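Long-range contacts in carboxynorspermidine decarboxylase (Campylobacter jejuni subsp. jejuni 81116, PDB 3N29), which catalyses the pyridoxal-5'-phosphate-dependent decarboxylation of carboxynorspermidine, giving the polyamine norspermidine: residues M312-E317 / L373-Y378; M306-I311 / I380-T385. One frame throughout, in Å; residues are numbered along the deposited sequence.

Contact 1: residues M312-E317 / L373-Y378; sequences MPYTSE and LDQIHY. With NSD (N-(3-aminopropyl)propane-1,3-diamine), chain D; PLP (pyridoxal-5'-phosphate), chain C.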
loop_
_atom_site.group_PDB
_atom_site.type_symbol
_atom_site.label_atom_id
_atom_site.label_comp_id
_atom_site.label_asym_id
_atom_site.label_seq_id
_atom_site.Cartn_x
_atom_site.Cartn_y
_atom_site.Cartn_z
ATOM N N MET A 312 1.014 -6.011 -8.956
ATOM C CA MET A 312 0.719 -7.207 -9.773
ATOM C C MET A 312 1.844 -7.502 -10.781
ATOM O O MET A 312 2.355 -8.602 -10.785
ATOM C CB MET A 312 -0.647 -7.129 -10.478
ATOM C CG MET A 312 -1.834 -7.357 -9.562
ATOM S SD MET A 312 -3.456 -7.278 -10.391
ATOM C CE MET A 312 -3.138 -8.228 -11.892
ATOM N N PRO A 313 2.232 -6.525 -11.638
ATOM C CA PRO A 313 1.769 -5.194 -11.984
ATOM C C PRO A 313 0.690 -5.334 -13.100
ATOM O O PRO A 313 0.507 -6.418 -13.623
ATOM C CB PRO A 313 3.060 -4.484 -12.515
ATOM C CG PRO A 313 3.944 -5.664 -13.080
ATOM C CD PRO A 313 3.439 -6.944 -12.397
ATOM N N TYR A 314 -0.092 -4.285 -13.382
ATOM C CA TYR A 314 -0.975 -4.305 -14.556
ATOM C C TYR A 314 -1.180 -2.859 -14.922
ATOM O O TYR A 314 -0.817 -1.961 -14.151
ATOM C CB TYR A 314 -2.309 -5.075 -14.283
ATOM C CG TYR A 314 -3.377 -4.224 -13.560
ATOM C CD1 TYR A 314 -4.313 -3.518 -14.293
ATOM C CD2 TYR A 314 -3.429 -4.135 -12.150
ATOM C CE1 TYR A 314 -5.367 -2.761 -13.665
ATOM C CE2 TYR A 314 -4.428 -3.339 -11.507
ATOM C CZ TYR A 314 -5.391 -2.632 -12.307
ATOM O OH TYR A 314 -6.376 -1.818 -11.757
ATOM N N THR A 315 -1.786 -2.615 -16.063
ATOM C CA THR A 315 -1.960 -1.248 -16.533
ATOM C C THR A 315 -3.433 -0.930 -16.603
ATOM O O THR A 315 -4.178 -1.628 -17.259
ATOM C CB THR A 315 -1.259 -1.044 -17.943
ATOM O OG1 THR A 315 0.112 -1.417 -17.844
ATOM C CG2 THR A 315 -1.430 0.370 -18.484
ATOM N N SER A 316 -3.850 0.163 -15.961
ATOM C CA SER A 316 -5.239 0.581 -16.053
ATOM C C SER A 316 -5.607 1.094 -17.415
ATOM O O SER A 316 -4.827 1.801 -18.059
ATOM C CB SER A 316 -5.526 1.648 -15.007
ATOM O OG SER A 316 -6.908 2.023 -14.993
ATOM N N GLU A 317 -6.843 0.796 -17.814
ATOM C CA GLU A 317 -7.410 1.428 -18.969
ATOM C C GLU A 317 -7.813 2.841 -18.555
ATOM O O GLU A 317 -8.036 3.138 -17.330
ATOM C CB GLU A 317 -8.621 0.641 -19.505
ATOM C CG GLU A 317 -8.306 -0.789 -19.984
ATOM C CD GLU A 317 -7.609 -0.895 -21.350
ATOM O OE1 GLU A 317 -7.444 0.170 -22.069
ATOM O OE2 GLU A 317 -7.226 -2.064 -21.706
ATOM N N LEU A 373 -10.240 3.627 -15.485
ATOM C CA LEU A 373 -11.441 2.752 -15.529
ATOM C C LEU A 373 -11.342 1.616 -14.503
ATOM O O LEU A 373 -10.257 1.013 -14.335
ATOM C CB LEU A 373 -11.617 2.169 -16.954
ATOM C CG LEU A 373 -11.906 3.230 -18.026
ATOM C CD1 LEU A 373 -12.041 2.516 -19.435
ATOM C CD2 LEU A 373 -13.198 4.019 -17.732
ATOM N N ASP A 374 -12.469 1.298 -13.855
ATOM C CA ASP A 374 -12.601 0.093 -13.021
ATOM C C ASP A 374 -11.685 0.107 -11.850
ATOM O O ASP A 374 -10.804 -0.771 -11.688
ATOM C CB ASP A 374 -12.400 -1.177 -13.843
ATOM C CG ASP A 374 -12.774 -2.432 -13.077
ATOM O OD1 ASP A 374 -13.635 -2.326 -12.142
ATOM O OD2 ASP A 374 -12.246 -3.533 -13.459
ATOM N N GLN A 375 -11.871 1.107 -11.010
ATOM C CA GLN A 375 -11.013 1.351 -9.888
ATOM C C GLN A 375 -11.703 1.384 -8.514
ATOM O O GLN A 375 -11.213 2.061 -7.600
ATOM C CB GLN A 375 -10.208 2.630 -10.119
ATOM C CG GLN A 375 -9.232 2.574 -11.331
ATOM C CD GLN A 375 -8.171 1.571 -11.191
ATOM O OE1 GLN A 375 -7.727 0.955 -12.178
ATOM N NE2 GLN A 375 -7.830 1.289 -9.994
ATOM N N ILE A 376 -12.773 0.650 -8.345
ATOM C CA ILE A 376 -13.434 0.607 -7.055
ATOM C C ILE A 376 -13.058 -0.628 -6.247
ATOM O O ILE A 376 -13.098 -0.563 -5.035
ATOM C CB ILE A 376 -15.012 0.757 -7.127
ATOM C CG1 ILE A 376 -15.374 1.940 -8.007
ATOM C CG2 ILE A 376 -15.559 0.931 -5.707
ATOM C CD1 ILE A 376 -14.955 3.348 -7.478
ATOM N N HIS A 377 -12.689 -1.742 -6.896
ATOM C CA HIS A 377 -12.374 -3.011 -6.153
ATOM C C HIS A 377 -10.863 -3.142 -6.024
ATOM O O HIS A 377 -10.151 -2.704 -6.930
ATOM C CB HIS A 377 -12.994 -4.207 -6.878
ATOM C CG HIS A 377 -12.421 -4.478 -8.246
ATOM N ND1 HIS A 377 -12.937 -3.952 -9.404
ATOM C CD2 HIS A 377 -11.387 -5.274 -8.626
ATOM C CE1 HIS A 377 -12.244 -4.404 -10.442
ATOM N NE2 HIS A 377 -11.268 -5.171 -9.983
ATOM N N TYR A 378 -10.370 -3.559 -4.847
ATOM C CA TYR A 378 -8.913 -3.762 -4.573
ATOM C C TYR A 378 -8.139 -2.484 -4.837
ATOM O O TYR A 378 -7.013 -2.501 -5.371
ATOM C CB TYR A 378 -8.361 -4.972 -5.389
ATOM C CG TYR A 378 -8.952 -6.277 -4.884
ATOM C CD1 TYR A 378 -8.411 -6.914 -3.754
ATOM C CD2 TYR A 378 -10.041 -6.863 -5.487
ATOM C CE1 TYR A 378 -8.884 -8.047 -3.280
ATOM C CE2 TYR A 378 -10.597 -8.033 -4.983
ATOM C CZ TYR A 378 -10.007 -8.619 -3.864
ATOM O OH TYR A 378 -10.495 -9.769 -3.388
HETATM C C1 NSD D . -9.011 -10.822 -5.971
HETATM N N1 NSD D . -9.746 -11.054 -7.180
HETATM C C2 NSD D . -7.844 -11.737 -5.811
HETATM N N2 NSD D . -6.662 -10.991 -3.873
HETATM C C3 NSD D . -7.398 -11.879 -4.400
HETATM N N3 NSD D . -5.427 -6.815 -4.363
HETATM C C4 NSD D . -6.218 -9.947 -4.437
HETATM C C5 NSD D . -5.381 -9.051 -3.568
HETATM C C6 NSD D . -4.652 -8.012 -4.382
HETATM N N1 PLP C . -13.321 -15.488 0.441
HETATM C C2 PLP C . -12.039 -15.558 0.910
HETATM C C2A PLP C . -11.702 -16.494 2.042
HETATM C C3 PLP C . -11.060 -14.692 0.332
HETATM O O3 PLP C . -9.746 -14.732 0.803
HETATM C C4 PLP C . -11.406 -13.802 -0.703
HETATM C C4A PLP C . -10.354 -12.860 -1.272
HETATM C C5 PLP C . -12.719 -13.795 -1.199
HETATM C C6 PLP C . -13.656 -14.659 -0.594
HETATM C C5A PLP C . -13.147 -12.871 -2.316
HETATM O O4P PLP C . -12.334 -13.019 -3.453
HETATM P P PLP C . -12.620 -12.242 -4.795
HETATM O O1P PLP C . -12.688 -10.770 -4.434
HETATM O O2P PLP C . -13.990 -12.721 -5.332
HETATM O O3P PLP C . -11.591 -12.612 -5.765
HETATM O O HOH W 1 -8.778 -0.478 -16.227
#
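Tyr-314 opens the contact by reaching with its hydroxyl for the side-chain amide of Gln-375. The two side chains arrive from opposite directions, and the phenol ring and the amide lie almost parallel, their planes 9° apart. With CG of Tyr-314 between the backbone N and the carbonyl carbon (chi1 82°), the ring is directed at residues 373-378. Ser-316 follows, and its OG lies near the same amide while donating a 2.8 Å hydrogen bond to Glu-317 O; OG is turned beside the carbonyl carbon (chi1 -176°), which brings it within reach of Glu-317 O. Glu-317 O is gripped twice, for Leu-373 N gives it a nearly straight hydrogen bond of 2.9 Å from the opposite face of its carbonyl plane. Water 1 adds a second link alongside, accepting from Glu-317 N and donating to Leu-373 O. The Glu-317 carboxylate leads away, while its CB rests 3.9 Å from Leu-373 CD1.

These bonds join two connections of the C-terminal beta domain that accompanies the barrel in this decarboxylase family: the run into strand 321-325 and the loop leaving strand 369-372. That loop turns through Asp-374, which has a left-handed backbone and hydrogen bonds to Gln-277 and Asn-280, and carries Tyr-378 into the active site. There Tyr-378 OH donates a 2.6 Å hydrogen bond to PLP O1P, the phosphate oxygen lying at the ring edge near its plane. The norspermidine chain runs along the same ring, with NSD C1 3.2 Å from Tyr-378 CZ and NSD N3 3.0 Å from Tyr-378 CD1.

Contact 2: residues M306-I311 / I380-T385; sequences MPDTII and IVKNTT. With NSD (N-(3-aminopropyl)propane-1,3-diamine), chain D.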
loop_
_atom_site.group_PDB
_atom_site.type_symbol
_atom_site.label_atom_id
_atom_site.label_comp_id
_atom_site.label_asym_id
_atom_site.label_seq_id
_atom_site.Cartn_x
_atom_site.Cartn_y
_atom_site.Cartn_z
ATOM N N MET A 306 -3.649 3.382 -6.787
ATOM C CA MET A 306 -3.968 2.204 -7.558
ATOM C C MET A 306 -2.849 1.193 -7.280
ATOM O O MET A 306 -2.170 0.774 -8.218
ATOM C CB MET A 306 -4.097 2.500 -9.092
ATOM C CG MET A 306 -5.295 3.498 -9.524
ATOM S SD MET A 306 -5.292 3.938 -11.294
ATOM C CE MET A 306 -4.162 5.309 -11.335
ATOM N N PRO A 307 -2.596 0.860 -6.039
ATOM C CA PRO A 307 -1.447 0.049 -5.655
ATOM C C PRO A 307 -1.296 -1.260 -6.426
ATOM O O PRO A 307 -0.212 -1.630 -6.701
ATOM C CB PRO A 307 -1.681 -0.213 -4.185
ATOM C CG PRO A 307 -2.974 0.264 -3.892
ATOM C CD PRO A 307 -3.486 1.103 -4.913
ATOM N N ASP A 308 -2.377 -1.922 -6.751
ATOM C CA ASP A 308 -2.280 -3.151 -7.492
ATOM C C ASP A 308 -1.667 -2.992 -8.884
ATOM O O ASP A 308 -1.108 -3.910 -9.373
ATOM C CB ASP A 308 -3.584 -3.926 -7.542
ATOM C CG ASP A 308 -3.960 -4.550 -6.200
ATOM O OD1 ASP A 308 -3.142 -4.652 -5.285
ATOM O OD2 ASP A 308 -5.089 -4.921 -6.064
ATOM N N THR A 309 -1.732 -1.807 -9.471
ATOM C CA THR A 309 -1.091 -1.588 -10.733
ATOM C C THR A 309 0.435 -1.802 -10.613
ATOM O O THR A 309 1.039 -2.245 -11.538
ATOM C CB THR A 309 -1.422 -0.222 -11.344
ATOM O OG1 THR A 309 -0.969 0.826 -10.515
ATOM C CG2 THR A 309 -2.917 -0.111 -11.572
ATOM N N ILE A 310 0.990 -1.438 -9.460
ATOM C CA ILE A 310 2.436 -1.580 -9.180
ATOM C C ILE A 310 2.731 -2.990 -8.682
ATOM O O ILE A 310 3.714 -3.604 -9.131
ATOM C CB ILE A 310 2.897 -0.598 -8.074
ATOM C CG1 ILE A 310 2.590 0.828 -8.551
ATOM C CG2 ILE A 310 4.442 -0.788 -7.783
ATOM C CD1 ILE A 310 3.234 1.152 -9.847
ATOM N N ILE A 311 1.878 -3.512 -7.792
ATOM C CA ILE A 311 2.123 -4.812 -7.149
ATOM C C ILE A 311 2.030 -5.991 -8.099
ATOM O O ILE A 311 2.913 -6.865 -8.097
ATOM C CB ILE A 311 1.212 -4.992 -5.898
ATOM C CG1 ILE A 311 1.644 -3.964 -4.816
ATOM C CG2 ILE A 311 1.233 -6.453 -5.283
ATOM C CD1 ILE A 311 0.599 -3.782 -3.690
ATOM N N ILE A 380 -9.354 1.262 -3.078
ATOM C CA ILE A 380 -9.669 2.018 -1.854
ATOM C C ILE A 380 -9.257 1.254 -0.605
ATOM O O ILE A 380 -8.587 1.807 0.287
ATOM C CB ILE A 380 -11.163 2.370 -1.794
ATOM C CG1 ILE A 380 -11.565 3.208 -3.024
ATOM C CG2 ILE A 380 -11.497 3.138 -0.510
ATOM C CD1 ILE A 380 -13.076 3.146 -3.317
ATOM N N VAL A 381 -9.632 -0.024 -0.559
ATOM C CA VAL A 381 -9.355 -0.887 0.601
ATOM C C VAL A 381 -7.874 -1.043 0.901
ATOM O O VAL A 381 -7.543 -1.531 1.993
ATOM C CB VAL A 381 -9.964 -2.313 0.395
ATOM C CG1 VAL A 381 -11.549 -2.210 0.344
ATOM C CG2 VAL A 381 -9.412 -3.016 -0.885
ATOM N N LYS A 382 -7.003 -0.669 -0.016
ATOM C CA LYS A 382 -5.602 -0.879 0.212
ATOM C C LYS A 382 -4.769 0.308 -0.185
ATOM O O LYS A 382 -3.553 0.174 -0.487
ATOM C CB LYS A 382 -5.104 -2.149 -0.467
ATOM C CG LYS A 382 -5.157 -2.143 -1.971
ATOM C CD LYS A 382 -5.147 -3.672 -2.459
ATOM C CE LYS A 382 -4.065 -4.623 -1.897
ATOM N NZ LYS A 382 -2.689 -4.448 -2.482
ATOM N N ASN A 383 -5.388 1.476 -0.204
ATOM C CA ASN A 383 -4.668 2.688 -0.547
ATOM C C ASN A 383 -3.949 3.337 0.635
ATOM O O ASN A 383 -4.073 2.898 1.809
ATOM C CB ASN A 383 -5.477 3.646 -1.385
ATOM C CG ASN A 383 -6.586 4.398 -0.615
ATOM O OD1 ASN A 383 -6.656 4.344 0.600
ATOM N ND2 ASN A 383 -7.466 5.108 -1.381
ATOM N N THR A 384 -3.148 4.348 0.324
ATOM C CA THR A 384 -2.247 4.892 1.332
ATOM C C THR A 384 -2.127 6.409 1.220
ATOM O O THR A 384 -2.521 6.962 0.216
ATOM C CB THR A 384 -0.772 4.249 1.189
ATOM O OG1 THR A 384 -0.039 4.876 0.142
ATOM C CG2 THR A 384 -0.858 2.640 0.810
ATOM N N THR A 385 -1.558 7.019 2.274
ATOM C CA THR A 385 -1.171 8.398 2.350
ATOM C C THR A 385 0.340 8.547 2.274
ATOM O O THR A 385 0.890 9.487 2.819
ATOM C CB THR A 385 -1.742 9.045 3.656
ATOM O OG1 THR A 385 -1.312 8.317 4.820
ATOM C CG2 THR A 385 -3.278 9.084 3.600
HETATM C C1 NSD D . -9.011 -10.822 -5.971
HETATM N N1 NSD D . -9.746 -11.054 -7.180
HETATM C C2 NSD D . -7.844 -11.737 -5.811
HETATM N N2 NSD D . -6.662 -10.991 -3.873
HETATM C C3 NSD D . -7.398 -11.879 -4.400
HETATM N N3 NSD D . -5.427 -6.815 -4.363
HETATM C C4 NSD D . -6.218 -9.947 -4.437
HETATM C C5 NSD D . -5.381 -9.051 -3.568
HETATM C C6 NSD D . -4.652 -8.012 -4.382
#
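The pocket for one end of norspermidine is built where Asp-308, on the short helix 307-311, meets Lys-382 from the loop that follows strand 369-372. In related basic amino acid decarboxylases a short helix carries an acidic residue that reads the distal amino group of the ligand, and the arrangement here is consistent with that role. The carboxylate divides its work: OD2 of Asp-308 accepts a 2.6 Å hydrogen bond from NSD N3, and OD1 of Asp-308 takes Lys-382 NZ at 2.8 Å in a salt bridge. The ammonium group comes to OD1 on its syn side, 21° out of the carboxylate plane, with the two side chains crossing at about a right angle. Two amino groups, both probably positive, thus gather at the carboxylate end, which should help keep the acid ionised.

Lys-382 starts with CG between its backbone N and carbonyl carbon (chi1 65°), and bends at chi3 and chi4 carry NZ back to the aspartate. On the way its CG passes 3.8 Å from Pro-307 CG, and Pro-307 CG also sits 3.5 Å from Lys-382 O. Ile-311 CD1 meets NZ of Lys-382 tip to tip at 3.6 Å. NZ has further partners across the dimer interface: Glu-303 of the second subunit makes a salt bridge with it, and Phe-386 of that subunit a cation-pi contact. At the start of helix 307-311, Met-306 O accepts from both N and OG1 of Thr-309, the OG1 bond being 2.6 Å long and in the carbonyl plane. Around the contact, Thr-384 pairs through its backbone with Ala-304 of helix 302-305, the Asn-383 amide gives ND2 to Tyr-47 OH on strand 46-50 and accepts at OD1 from Arg-417 of the second subunit, and Ile-310 packs on Ile-311 of that subunit.

Contact 1 is nested inside the chain loop that contact 2 closes, and their centres lie 9 Å apart. Segment 306-311 runs straight into 312-317, with a probable hydrogen bond of 3.0 Å from Tyr-314 N to Thr-309 O across the join. The carbonyl O of Tyr-378 packs 3.2 Å from OD2 of Asp-308, so these two residues of the norspermidine pocket also touch each other. Contact 1 reaches the cofactor phosphate through Tyr-378, whereas the Asp-308 side chain in contact 2 stays about 10 Å from PLP. Norspermidine spans that interval, and Glu-272 OE1 supplies another hydrogen bond to it.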